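Local coordinates for protein phosphoserine phosphatase (Thermococcus onnurineus, PDB 4AP9) that probably hydrolyses phosphoserine to serine and phosphate, the last step of serine biosynthesis, as a magnesium-dependent enzyme of the haloacid dehalogenase superfamily, at residues A12-E17 and R85-T90; F23-E28 and S102-E107; N79-A84 and K187-L192. One frame throughout, in Å; residues are numbered along the deposited sequence.

In the fold
Contacts 1 and 3 lie beside each other, with centres about 8 Å apart, because both use helix 82-93: its first turn meets helix 189-197, and its next turns meet strand 11-15 in the mixed sheet. Contact 2, where helix 25-33 packs on the turn after strand 97-102, is centred about 17 Å from contact 1, yet the two touch where Glu17 meets Ser102; it lies about 18 Å from the centre of contact 3 without touching it. Along the chain the segments come in the order 12-17, 23-28, 79-84, 85-90, 102-107, 187-192, so every pair of contacts interlocks. The helical cap inserted after strand 11-15, as in relatives of this family, is thus joined to a core that the last helix also flanks.

Contact 1: A12-E17 and R85-T90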
ATOM      1  N   ALA A  12      -5.319  -3.536  24.258  1.00 11.88           N
ATOM      2  CA  ALA A  12      -5.499  -2.421  25.177  1.00 13.09           C
ATOM      3  C   ALA A  12      -4.110  -1.909  25.533  1.00 13.80           C
ATOM      4  O   ALA A  12      -3.356  -2.592  26.235  1.00 15.52           O
ATOM      5  CB  ALA A  12      -6.222  -2.891  26.423  1.00 14.03           C
ATOM      6  N   VAL A  13      -3.755  -0.730  25.025  1.00 13.26           N
ATOM      7  CA  VAL A  13      -2.451  -0.120  25.321  1.00 11.82           C
ATOM      8  C   VAL A  13      -2.650   0.903  26.427  1.00 14.21           C
ATOM      9  O   VAL A  13      -3.515   1.783  26.317  1.00 12.94           O
ATOM     10  CB  VAL A  13      -1.852   0.590  24.090  1.00 16.21           C
ATOM     11  CG1 VAL A  13      -0.499   1.235  24.418  1.00 17.20           C
ATOM     12  CG2 VAL A  13      -1.688  -0.394  22.934  1.00 15.77           C
ATOM     13  N   ILE A  14      -1.866   0.768  27.497  1.00 11.44           N
ATOM     14  CA  ILE A  14      -1.874   1.753  28.567  1.00 12.26           C
ATOM     15  C   ILE A  14      -0.532   2.466  28.678  1.00 13.89           C
ATOM     16  O   ILE A  14       0.499   1.826  28.914  1.00 12.31           O
ATOM     17  CB  ILE A  14      -2.197   1.105  29.943  1.00 12.00           C
ATOM     18  CG1 ILE A  14      -3.525   0.343  29.890  1.00 12.31           C
ATOM     19  CG2 ILE A  14      -2.221   2.177  31.040  1.00 13.32           C
ATOM     20  CD1 ILE A  14      -3.734  -0.559  31.068  1.00 16.03           C
ATOM     21  N   ASP A  15      -0.546   3.788  28.502  1.00 12.28           N
ATOM     22  CA  ASP A  15       0.622   4.612  28.796  1.00 11.50           C
ATOM     23  C   ASP A  15       0.656   4.774  30.311  1.00 14.80           C
ATOM     24  O   ASP A  15      -0.243   5.385  30.882  1.00 13.39           O
ATOM     25  CB  ASP A  15       0.505   5.966  28.096  1.00 12.96           C
ATOM     26  CG  ASP A  15       1.785   6.778  28.162  1.00 15.02           C
ATOM     27  OD1 ASP A  15       2.866   6.175  28.305  1.00 13.64           O
ATOM     28  OD2 ASP A  15       1.711   8.026  28.073  1.00 16.21           O
ATOM     29  N   ILE A  16       1.677   4.198  30.949  1.00 11.14           N
ATOM     30  CA  ILE A  16       1.732   4.030  32.401  1.00 11.84           C
ATOM     31  C   ILE A  16       1.623   5.335  33.187  1.00 13.49           C
ATOM     32  O   ILE A  16       0.827   5.442  34.117  1.00 14.94           O
ATOM     33  CB  ILE A  16       3.027   3.290  32.805  1.00 14.43           C
ATOM     34  CG1 ILE A  16       2.998   1.872  32.243  1.00 14.34           C
ATOM     35  CG2 ILE A  16       3.180   3.235  34.325  1.00 14.25           C
ATOM     36  CD1 ILE A  16       4.315   1.128  32.388  1.00 14.47           C
ATOM     37  N   GLU A  17       2.406   6.330  32.815  1.00 14.35           N
ATOM     38  CA  GLU A  17       2.458   7.550  33.619  1.00 12.99           C
ATOM     39  C   GLU A  17       1.171   8.347  33.539  1.00 15.68           C
ATOM     40  O   GLU A  17       0.701   8.681  32.459  1.00 15.94           O
ATOM     41  CB  GLU A  17       3.639   8.419  33.194  1.00 16.43           C
ATOM     42  CG  GLU A  17       4.978   7.725  33.342  1.00 14.69           C
ATOM     43  CD  GLU A  17       6.059   8.397  32.512  1.00 17.61           C
ATOM     44  OE1 GLU A  17       5.910   8.469  31.272  1.00 17.61           O
ATOM     45  OE2 GLU A  17       7.058   8.854  33.099  1.00 15.36           O
ATOM     46  N   ARG A  85      -4.138  -2.721  39.311  1.00 18.95           N
ATOM     47  CA  ARG A  85      -4.216  -4.148  39.062  1.00 20.78           C
ATOM     48  C   ARG A  85      -5.622  -4.536  38.584  1.00 20.54           C
ATOM     49  O   ARG A  85      -5.783  -5.395  37.711  1.00 20.08           O
ATOM     50  CB  ARG A  85      -3.799  -4.950  40.296  1.00 19.96           C
ATOM     51  CG  ARG A  85      -3.699  -6.434  40.012  1.00 24.76           C
ATOM     52  CD  ARG A  85      -3.172  -7.201  41.203  1.00 28.84           C
ATOM     53  NE  ARG A  85      -1.822  -6.791  41.580  1.00 29.94           N
ATOM     54  CZ  ARG A  85      -0.715  -7.278  41.028  1.00 28.39           C
ATOM     55  NH1 ARG A  85      -0.797  -8.179  40.053  1.00 27.17           N
ATOM     56  NH2 ARG A  85       0.473  -6.859  41.443  1.00 28.68           N
ATOM     57  N   GLU A  86      -6.640  -3.891  39.140  1.00 18.77           N
ATOM     58  CA  GLU A  86      -8.006  -4.192  38.740  1.00 19.51           C
ATOM     59  C   GLU A  86      -8.232  -3.782  37.284  1.00 20.46           C
ATOM     60  O   GLU A  86      -8.890  -4.500  36.525  1.00 20.02           O
ATOM     61  CB  GLU A  86      -9.011  -3.494  39.662  1.00 22.01           C
ATOM     62  CG  GLU A  86     -10.463  -3.861  39.357  1.00 21.44           C
ATOM     63  CD  GLU A  86     -11.444  -3.247  40.338  1.00 29.34           C
ATOM     64  OE1 GLU A  86     -11.033  -2.387  41.151  1.00 26.38           O
ATOM     65  OE2 GLU A  86     -12.633  -3.631  40.286  1.00 32.87           O
ATOM     66  N   LEU A  87      -7.684  -2.636  36.888  1.00 17.90           N
ATOM     67  CA  LEU A  87      -7.832  -2.208  35.498  1.00 19.83           C
ATOM     68  C   LEU A  87      -7.341  -3.311  34.573  1.00 19.64           C
ATOM     69  O   LEU A  87      -8.064  -3.770  33.687  1.00 17.06           O
ATOM     70  CB  LEU A  87      -7.063  -0.916  35.206  1.00 18.56           C
ATOM     71  CG  LEU A  87      -7.046  -0.480  33.726  1.00 16.63           C
ATOM     72  CD1 LEU A  87      -8.446  -0.314  33.200  1.00 17.84           C
ATOM     73  CD2 LEU A  87      -6.259   0.818  33.516  1.00 15.69           C
ATOM     74  N   VAL A  88      -6.108  -3.747  34.794  1.00 16.82           N
ATOM     75  CA  VAL A  88      -5.491  -4.721  33.906  1.00 16.80           C
ATOM     76  C   VAL A  88      -6.211  -6.060  33.920  1.00 17.39           C
ATOM     77  O   VAL A  88      -6.421  -6.670  32.877  1.00 17.71           O
ATOM     78  CB  VAL A  88      -3.998  -4.907  34.239  1.00 18.02           C
ATOM     79  CG1 VAL A  88      -3.421  -6.100  33.487  1.00 19.13           C
ATOM     80  CG2 VAL A  88      -3.228  -3.623  33.915  1.00 19.49           C
ATOM     81  N   GLU A  89      -6.609  -6.522  35.097  1.00 18.22           N
ATOM     82  CA  GLU A  89      -7.326  -7.798  35.172  1.00 20.10           C
ATOM     83  C   GLU A  89      -8.707  -7.734  34.494  1.00 21.77           C
ATOM     84  O   GLU A  89      -9.149  -8.706  33.863  1.00 20.65           O
ATOM     85  CB  GLU A  89      -7.442  -8.273  36.622  1.00 21.71           C
ATOM     86  CG  GLU A  89      -6.101  -8.648  37.225  1.00 25.49           C
ATOM     87  CD  GLU A  89      -6.189  -9.075  38.678  1.00 31.40           C
ATOM     88  OE1 GLU A  89      -7.268  -8.931  39.297  1.00 26.56           O
ATOM     89  OE2 GLU A  89      -5.162  -9.551  39.202  1.00 29.96           O
ATOM     90  N   THR A  90      -9.376  -6.591  34.621  1.00 18.23           N
ATOM     91  CA  THR A  90     -10.686  -6.403  34.020  1.00 19.11           C
ATOM     92  C   THR A  90     -10.594  -6.313  32.497  1.00 20.46           C
ATOM     93  O   THR A  90     -11.392  -6.921  31.778  1.00 19.89           O
ATOM     94  CB  THR A  90     -11.376  -5.157  34.573  1.00 19.63           C
ATOM     95  OG1 THR A  90     -11.450  -5.257  36.002  1.00 21.33           O
ATOM     96  CG2 THR A  90     -12.802  -5.040  33.999  1.00 21.65           C
TER
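Ile14 and Leu87 meet through terminal methyls alone, with no ring, carboxylate or other flat group between them, so the contact has no stacked face or edge. They reach toward each other tip to tip, Ile14 CD1 lying 3.8 Å from Leu87 CD2. Val88 joins more loosely, its CG2 4.2 Å from Ile14 CD1. With CG1 set beside the backbone N (chi1 -56°) and the chain then extended, isoleucine sends CD1 out from the sheet to the helix. Leucine answers with a methyl fork whose stem, CG, lies anti to its own N (chi1 174°). All three side chains are buried, which suits purely apolar residues. Three residues on from Leu87, the buried hydroxyl of Thr90 is satisfied within the helix: OG1 bonds to Glu86 O at 2.7 Å from above the carbonyl plane, while Thr90 N reaches the same oxygen from the opposite face. Around this layer Leu100 and Met156, on the flanking strands, touch Ile14, and Leu192 and Ile196 of helix 189-197 touch Leu87. A helix packed on the central parallel strand 11-15, which ends at Asp15, is characteristic of the Rossmann-like core of haloacid dehalogenase hydrolases.

Contact 2: F23-E28 and S102-E107; sequences FEFWRE and SGSFEE
Phe25 and Phe105 form a T-shaped (edge-to-face) pair, the edge of Phe105 turned toward a face of Phe25. Their centroids are 5.1 Å apart and the planes stand at 67°; Phe25 CE2 and Phe105 CE2 come within 3.5 Å. Phe25 CG, anti to the backbone N (chi1 176°), carries the ring over to Phe105. Trp26 CZ2 adds an apolar touch at the Phe105 edge, 4.0 Å from Phe105 CE2, and one indole face lies under Phe25 CD2, so Phe25 touches both other rings. The small Ser104 fits against the helix, its OG 3.7 Å from Phe25 CB.

Across the contact the polar link is a water that accepts from Trp26 NE1 at 3.1 Å and donates to Gly103 O at 2.9 Å. Ser102 OG accepts from Ser104 N at 3.0 Å, an ST turn at the Gly103-Ser104 corner just before Phe105. Inside 23-28 Arg27 NE bonds Glu24 OE1 at 2.8 Å, a salt bridge in the guanidinium plane but above the carboxylate plane. Tryptophan suits its place, offering broad apolar surface and one N-H. The chemistry implies a largely apolar, buried joint, consistent with cap helix 25-33 meeting the core at the loop after strand 97-102.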
ATOM      1  N   PHE A  23       3.869   8.627  39.745  1.00 17.34           N
ATOM      2  CA  PHE A  23       5.318   8.831  39.789  1.00 16.54           C
ATOM      3  C   PHE A  23       5.850   9.425  38.486  1.00 17.77           C
ATOM      4  O   PHE A  23       5.533   8.958  37.389  1.00 16.19           O
ATOM      5  CB  PHE A  23       6.085   7.545  40.131  1.00 17.42           C
ATOM      6  CG  PHE A  23       7.575   7.745  40.172  1.00 17.94           C
ATOM      7  CD1 PHE A  23       8.152   8.509  41.173  1.00 17.43           C
ATOM      8  CD2 PHE A  23       8.391   7.216  39.181  1.00 17.71           C
ATOM      9  CE1 PHE A  23       9.523   8.722  41.206  1.00 15.85           C
ATOM     10  CE2 PHE A  23       9.765   7.433  39.204  1.00 18.10           C
ATOM     11  CZ  PHE A  23      10.329   8.176  40.224  1.00 16.89           C
ATOM     12  N   GLU A  24       6.656  10.472  38.621  1.00 14.98           N
ATOM     13  CA  GLU A  24       7.240  11.149  37.478  1.00 14.12           C
ATOM     14  C   GLU A  24       8.752  11.229  37.635  1.00 15.65           C
ATOM     15  O   GLU A  24       9.262  12.112  38.321  1.00 15.11           O
ATOM     16  CB  GLU A  24       6.644  12.546  37.343  1.00 14.85           C
ATOM     17  CG  GLU A  24       5.183  12.499  36.963  1.00 16.80           C
ATOM     18  CD  GLU A  24       4.600  13.873  36.759  1.00 17.35           C
ATOM     19  OE1 GLU A  24       4.818  14.453  35.674  1.00 17.94           O
ATOM     20  OE2 GLU A  24       3.933  14.365  37.693  1.00 19.07           O
ATOM     21  N   PHE A  25       9.456  10.298  36.996  1.00 13.69           N
ATOM     22  CA  PHE A  25      10.916  10.191  37.135  1.00 14.75           C
ATOM     23  C   PHE A  25      11.685  11.511  37.032  1.00 13.48           C
ATOM     24  O   PHE A  25      12.604  11.767  37.812  1.00 12.47           O
ATOM     25  CB  PHE A  25      11.473   9.202  36.103  1.00 12.57           C
ATOM     26  CG  PHE A  25      12.972   9.104  36.107  1.00 12.18           C
ATOM     27  CD1 PHE A  25      13.618   8.283  37.014  1.00 14.66           C
ATOM     28  CD2 PHE A  25      13.734   9.816  35.191  1.00 13.25           C
ATOM     29  CE1 PHE A  25      15.001   8.184  37.030  1.00 13.99           C
ATOM     30  CE2 PHE A  25      15.129   9.717  35.200  1.00 13.12           C
ATOM     31  CZ  PHE A  25      15.757   8.898  36.121  1.00 15.54           C
ATOM     32  N   TRP A  26      11.363  12.342  36.044  1.00 13.49           N
ATOM     33  CA  TRP A  26      12.126  13.576  35.881  1.00 14.67           C
ATOM     34  C   TRP A  26      11.884  14.619  36.992  1.00 13.68           C
ATOM     35  O   TRP A  26      12.812  15.351  37.380  1.00 10.85           O
ATOM     36  CB  TRP A  26      11.970  14.166  34.462  1.00 13.68           C
ATOM     37  CG  TRP A  26      12.623  13.293  33.402  1.00 14.57           C
ATOM     38  CD1 TRP A  26      11.990  12.585  32.410  1.00 16.87           C
ATOM     39  CD2 TRP A  26      14.027  13.000  33.265  1.00 14.71           C
ATOM     40  NE1 TRP A  26      12.916  11.904  31.647  1.00 13.81           N
ATOM     41  CE2 TRP A  26      14.165  12.127  32.160  1.00 14.34           C
ATOM     42  CE3 TRP A  26      15.170  13.400  33.959  1.00 13.71           C
ATOM     43  CZ2 TRP A  26      15.408  11.652  31.733  1.00 12.67           C
ATOM     44  CZ3 TRP A  26      16.410  12.922  33.535  1.00 15.79           C
ATOM     45  CH2 TRP A  26      16.514  12.052  32.431  1.00 14.68           C
ATOM     46  N   ARG A  27      10.657  14.676  37.504  1.00 13.41           N
ATOM     47  CA  ARG A  27      10.352  15.547  38.640  1.00 14.84           C
ATOM     48  C   ARG A  27      11.087  15.035  39.877  1.00 15.66           C
ATOM     49  O   ARG A  27      11.584  15.816  40.682  1.00 16.75           O
ATOM     50  CB  ARG A  27       8.847  15.611  38.901  1.00 15.52           C
ATOM     51  CG  ARG A  27       8.085  16.183  37.711  1.00 14.03           C
ATOM     52  CD  ARG A  27       6.622  16.447  38.015  1.00 15.99           C
ATOM     53  NE  ARG A  27       5.900  16.810  36.792  1.00 15.34           N
ATOM     54  CZ  ARG A  27       5.880  18.025  36.253  1.00 16.42           C
ATOM     55  NH1 ARG A  27       6.540  19.029  36.822  1.00 15.55           N
ATOM     56  NH2 ARG A  27       5.189  18.242  35.137  1.00 16.94           N
ATOM     57  N   GLU A  28      11.176  13.717  40.014  1.00 13.85           N
ATOM     58  CA  GLU A  28      11.959  13.139  41.105  1.00 15.63           C
ATOM     59  C   GLU A  28      13.457  13.430  40.951  1.00 15.07           C
ATOM     60  O   GLU A  28      14.151  13.741  41.931  1.00 14.59           O
ATOM     61  CB  GLU A  28      11.695  11.637  41.214  1.00 14.55           C
ATOM     62  CG  GLU A  28      12.456  10.932  42.331  1.00 14.67           C
ATOM     63  CD  GLU A  28      11.973  11.298  43.730  1.00 18.28           C
ATOM     64  OE1 GLU A  28      11.037  12.116  43.861  1.00 17.85           O
ATOM     65  OE2 GLU A  28      12.538  10.752  44.700  1.00 19.24           O
ATOM     66  N   SER A 102       5.755   2.955  28.240  1.00 11.73           N
ATOM     67  CA  SER A 102       6.188   4.229  28.793  1.00 12.94           C
ATOM     68  C   SER A 102       7.427   4.721  28.056  1.00 14.31           C
ATOM     69  O   SER A 102       8.212   3.914  27.544  1.00 13.37           O
ATOM     70  CB  SER A 102       6.508   4.085  30.290  1.00 15.27           C
ATOM     71  OG  SER A 102       6.969   5.324  30.840  1.00 13.94           O
ATOM     72  N   GLY A 103       7.610   6.036  28.023  1.00 11.28           N
ATOM     73  CA  GLY A 103       8.839   6.627  27.513  1.00 12.13           C
ATOM     74  C   GLY A 103       9.903   6.766  28.595  1.00 13.97           C
ATOM     75  O   GLY A 103      11.025   7.208  28.323  1.00 13.27           O
ATOM     76  N   SER A 104       9.541   6.400  29.824  1.00 13.19           N
ATOM     77  CA  SER A 104      10.491   6.384  30.928  1.00 11.94           C
ATOM     78  C   SER A 104      11.195   5.029  30.980  1.00 13.30           C
ATOM     79  O   SER A 104      10.982   4.171  30.108  1.00 10.92           O
ATOM     80  CB  SER A 104       9.782   6.514  32.283  1.00 15.73           C
ATOM     81  OG  SER A 104      10.721   6.806  33.324  1.00 14.74           O
ATOM     82  N   PHE A 105      12.016   4.849  32.013  1.00 11.95           N
ATOM     83  CA  PHE A 105      12.909   3.694  32.126  1.00 10.68           C
ATOM     84  C   PHE A 105      12.311   2.392  32.657  1.00 14.27           C
ATOM     85  O   PHE A 105      11.653   2.379  33.696  1.00 12.50           O
ATOM     86  CB  PHE A 105      14.095   4.133  33.004  1.00 13.44           C
ATOM     87  CG  PHE A 105      14.865   5.298  32.442  1.00 13.85           C
ATOM     88  CD1 PHE A 105      15.819   5.107  31.462  1.00 13.45           C
ATOM     89  CD2 PHE A 105      14.633   6.591  32.893  1.00 12.74           C
ATOM     90  CE1 PHE A 105      16.519   6.167  30.943  1.00 14.10           C
ATOM     91  CE2 PHE A 105      15.340   7.657  32.373  1.00 12.25           C
ATOM     92  CZ  PHE A 105      16.278   7.448  31.395  1.00 14.19           C
ATOM     93  N   GLU A 106      12.536   1.294  31.938  1.00 11.51           N
ATOM     94  CA  GLU A 106      12.066  -0.015  32.382  1.00 12.49           C
ATOM     95  C   GLU A 106      12.583  -0.360  33.770  1.00 14.55           C
ATOM     96  O   GLU A 106      11.912  -1.057  34.532  1.00 15.51           O
ATOM     97  CB  GLU A 106      12.500  -1.115  31.406  1.00 13.94           C
ATOM     98  CG  GLU A 106      11.675  -1.133  30.114  1.00 15.22           C
ATOM     99  CD  GLU A 106      11.806  -2.440  29.347  1.00 19.92           C
ATOM    100  OE1 GLU A 106      12.595  -3.312  29.787  1.00 17.57           O
ATOM    101  OE2 GLU A 106      11.106  -2.591  28.307  1.00 20.25           O
ATOM    102  N   GLU A 107      13.784   0.124  34.081  1.00 13.56           N
ATOM    103  CA  GLU A 107      14.466  -0.216  35.319  1.00 15.73           C
ATOM    104  C   GLU A 107      13.709   0.372  36.508  1.00 15.75           C
ATOM    105  O   GLU A 107      13.592  -0.253  37.570  1.00 17.48           O
ATOM    106  CB  GLU A 107      15.927   0.270  35.272  1.00 15.56           C
ATOM    107  CG  GLU A 107      16.792  -0.384  34.152  1.00 17.82           C
ATOM    108  CD  GLU A 107      16.769   0.373  32.806  1.00 15.79           C
ATOM    109  OE1 GLU A 107      15.868   1.205  32.580  1.00 14.44           O
ATOM    110  OE2 GLU A 107      17.685   0.155  31.982  1.00 16.67           O
TER
HETATM  111  O   HOH W   1      12.057   9.477  29.855  1.00 21.21           O

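Contact 3: N79-A84 and K187-L192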
ATOM      1  N   ASN A  79       4.555   1.754  42.563  1.00 21.76           N
ATOM      2  CA  ASN A  79       3.865   0.593  43.112  1.00 22.56           C
ATOM      3  C   ASN A  79       2.616   0.261  42.307  1.00 21.72           C
ATOM      4  O   ASN A  79       1.934   1.159  41.830  1.00 22.04           O
ATOM      5  CB  ASN A  79       3.515   0.835  44.587  1.00 25.01           C
ATOM      6  CG  ASN A  79       4.714   1.348  45.399  1.00 29.73           C
ATOM      7  OD1 ASN A  79       5.614   0.580  45.757  1.00 33.80           O
ATOM      8  ND2 ASN A  79       4.727   2.653  45.689  1.00 28.84           N
ATOM      9  N   VAL A  80       2.339  -1.028  42.132  1.00 20.04           N
ATOM     10  CA  VAL A  80       1.100  -1.462  41.484  1.00 19.62           C
ATOM     11  C   VAL A  80      -0.043  -1.398  42.484  1.00 21.34           C
ATOM     12  O   VAL A  80      -0.150  -2.245  43.366  1.00 21.46           O
ATOM     13  CB  VAL A  80       1.222  -2.896  40.976  1.00 23.08           C
ATOM     14  CG1 VAL A  80      -0.068  -3.336  40.303  1.00 21.43           C
ATOM     15  CG2 VAL A  80       2.409  -3.011  40.037  1.00 20.67           C
ATOM     16  N   SER A  81      -0.896  -0.388  42.344  1.00 21.10           N
ATOM     17  CA  SER A  81      -2.024  -0.205  43.255  1.00 22.01           C
ATOM     18  C   SER A  81      -3.123  -1.226  42.988  1.00 20.94           C
ATOM     19  O   SER A  81      -3.165  -1.844  41.924  1.00 19.95           O
ATOM     20  CB  SER A  81      -2.591   1.204  43.110  1.00 22.74           C
ATOM     21  OG  SER A  81      -3.231   1.355  41.851  1.00 19.87           O
ATOM     22  N   PRO A  82      -4.012  -1.425  43.969  1.00 22.56           N
ATOM     23  CA  PRO A  82      -5.144  -2.328  43.760  1.00 21.36           C
ATOM     24  C   PRO A  82      -5.952  -1.905  42.530  1.00 21.18           C
ATOM     25  O   PRO A  82      -6.361  -2.753  41.738  1.00 20.95           O
ATOM     26  CB  PRO A  82      -5.966  -2.134  45.033  1.00 23.63           C
ATOM     27  CG  PRO A  82      -4.928  -1.804  46.079  1.00 25.84           C
ATOM     28  CD  PRO A  82      -3.958  -0.914  45.353  1.00 24.48           C
ATOM     29  N   GLU A  83      -6.166  -0.605  42.374  1.00 21.37           N
ATOM     30  CA  GLU A  83      -6.903  -0.082  41.227  1.00 19.97           C
ATOM     31  C   GLU A  83      -6.187  -0.370  39.902  1.00 20.38           C
ATOM     32  O   GLU A  83      -6.825  -0.783  38.935  1.00 20.88           O
ATOM     33  CB  GLU A  83      -7.142   1.421  41.393  1.00 22.58           C
ATOM     34  CG  GLU A  83      -7.984   1.809  42.626  1.00 29.51           C
ATOM     35  CD  GLU A  83      -7.242   1.667  43.975  1.00 34.37           C
ATOM     36  OE1 GLU A  83      -5.991   1.582  43.999  1.00 27.82           O
ATOM     37  OE2 GLU A  83      -7.924   1.659  45.033  1.00 41.16           O
ATOM     38  N   ALA A  84      -4.872  -0.150  39.852  1.00 17.70           N
ATOM     39  CA  ALA A  84      -4.118  -0.408  38.626  1.00 19.15           C
ATOM     40  C   ALA A  84      -4.213  -1.885  38.291  1.00 20.41           C
ATOM     41  O   ALA A  84      -4.370  -2.275  37.133  1.00 19.02           O
ATOM     42  CB  ALA A  84      -2.652   0.021  38.769  1.00 18.74           C
ATOM     43  N   LYS A 187     -12.163  11.026  34.675  1.00 22.13           N
ATOM     44  CA  LYS A 187     -11.631  11.883  35.738  1.00 24.24           C
ATOM     45  C   LYS A 187     -10.347  11.374  36.379  1.00 22.99           C
ATOM     46  O   LYS A 187      -9.477  12.164  36.744  1.00 25.18           O
ATOM     47  CB  LYS A 187     -12.674  12.098  36.841  1.00 25.15           C
ATOM     48  CG  LYS A 187     -13.859  12.950  36.432  1.00 33.28           C
ATOM     49  CD  LYS A 187     -14.765  13.217  37.633  1.00 39.79           C
ATOM     50  CE  LYS A 187     -16.089  13.845  37.224  1.00 43.87           C
ATOM     51  NZ  LYS A 187     -17.011  13.976  38.392  1.00 53.68           N
ATOM     52  N   ASP A 188     -10.244  10.059  36.538  1.00 20.81           N
ATOM     53  CA  ASP A 188      -9.130   9.459  37.251  1.00 24.13           C
ATOM     54  C   ASP A 188      -9.166   7.956  37.017  1.00 21.03           C
ATOM     55  O   ASP A 188     -10.043   7.458  36.318  1.00 19.71           O
ATOM     56  CB  ASP A 188      -9.213   9.773  38.751  1.00 24.47           C
ATOM     57  CG  ASP A 188     -10.567   9.422  39.349  1.00 27.55           C
ATOM     58  OD1 ASP A 188     -11.246   8.516  38.816  1.00 23.10           O
ATOM     59  OD2 ASP A 188     -10.955  10.054  40.361  1.00 30.10           O
ATOM     60  N   LEU A 189      -8.219   7.234  37.595  1.00 19.92           N
ATOM     61  CA  LEU A 189      -8.101   5.807  37.321  1.00 19.49           C
ATOM     62  C   LEU A 189      -9.353   5.057  37.755  1.00 20.43           C
ATOM     63  O   LEU A 189      -9.743   4.074  37.133  1.00 20.64           O
ATOM     64  CB  LEU A 189      -6.867   5.238  38.012  1.00 18.06           C
ATOM     65  CG  LEU A 189      -6.539   3.758  37.835  1.00 18.77           C
ATOM     66  CD1 LEU A 189      -6.347   3.429  36.374  1.00 18.09           C
ATOM     67  CD2 LEU A 189      -5.278   3.417  38.620  1.00 18.99           C
ATOM     68  N   LYS A 190      -9.981   5.525  38.831  1.00 21.00           N
ATOM     69  CA  LYS A 190     -11.187   4.887  39.337  1.00 23.31           C
ATOM     70  C   LYS A 190     -12.285   4.922  38.278  1.00 20.44           C
ATOM     71  O   LYS A 190     -12.925   3.913  37.989  1.00 20.99           O
ATOM     72  CB  LYS A 190     -11.658   5.579  40.620  1.00 26.85           C
ATOM     73  CG  LYS A 190     -12.994   5.080  41.143  1.00 31.38           C
ATOM     74  CD  LYS A 190     -12.894   3.638  41.624  1.00 39.33           C
ATOM     75  CE  LYS A 190     -14.275   3.032  41.879  1.00 43.66           C
ATOM     76  NZ  LYS A 190     -14.964   3.560  43.100  1.00 51.97           N
ATOM     77  N   GLU A 191     -12.491   6.096  37.694  1.00 21.65           N
ATOM     78  CA  GLU A 191     -13.476   6.256  36.637  1.00 21.42           C
ATOM     79  C   GLU A 191     -13.134   5.357  35.446  1.00 23.17           C
ATOM     80  O   GLU A 191     -14.026   4.784  34.811  1.00 21.20           O
ATOM     81  CB  GLU A 191     -13.522   7.725  36.214  1.00 24.05           C
ATOM     82  CG  GLU A 191     -14.749   8.132  35.421  1.00 26.10           C
ATOM     83  CD  GLU A 191     -14.929   9.642  35.395  1.00 24.75           C
ATOM     84  OE1 GLU A 191     -15.103  10.232  36.480  1.00 32.55           O
ATOM     85  OE2 GLU A 191     -14.897  10.237  34.296  1.00 31.25           O
ATOM     86  N   LEU A 192     -11.843   5.222  35.147  1.00 20.07           N
ATOM     87  CA  LEU A 192     -11.419   4.391  34.020  1.00 18.98           C
ATOM     88  C   LEU A 192     -11.751   2.932  34.288  1.00 17.72           C
ATOM     89  O   LEU A 192     -12.257   2.236  33.411  1.00 20.06           O
ATOM     90  CB  LEU A 192      -9.920   4.545  33.744  1.00 19.16           C
ATOM     91  CG  LEU A 192      -9.368   3.750  32.559  1.00 18.50           C
ATOM     92  CD1 LEU A 192     -10.033   4.177  31.253  1.00 18.84           C
ATOM     93  CD2 LEU A 192      -7.852   3.907  32.463  1.00 17.92           C
TER
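Two helix N-termini lie side by side here: helix 82-93 and helix 189-197 start on the same flank of the core and run in roughly the same direction, with Glu83 and Lys190 closest in backbone, their CA atoms 6.8 Å apart. Leu189 carries the contact. Its CG is anti to the backbone N (chi1 -179°), which projects CD2 across to the first turn of the other helix. That one methyl lies 3.8 Å from Ala84 N and 3.9 Å from Glu83 CB, and it also approaches Ala84 CB and Ser81 OG, both at 4.3 Å. Leucine fits because one branch can reach into this polar first turn while the other, CD1, turns to Leu87. A small alanine is consistent with the close approach of the two first turns.

Glu83 contributes only its aliphatic root: the chain bends at chi2 (73°), and the carboxylate leads away from Leu189. A negative charge in the first turn of a helix would also be expected to suit the helix dipole.

Each helix is closed by its own N-cap. Ser81 OG accepts from Ala84 N at 3.0 Å, so the amide that Leu189 CD2 packs against is already satisfied. Asp188 OD1 accepts from Glu191 N at 2.9 Å, met nearly along its C-O bond, the N-H...O angle being 167°. Short serine and aspartate side chains are well suited to fold back on the first-turn amides in this way. Leu192, one turn beyond Leu189, continues the apolar surface, touching Ile173 and Val175 of strand 171-175. Two helices side by side on one flank of a parallel sheet belong to the three-layered alpha/beta sandwich of the haloacid dehalogenase core.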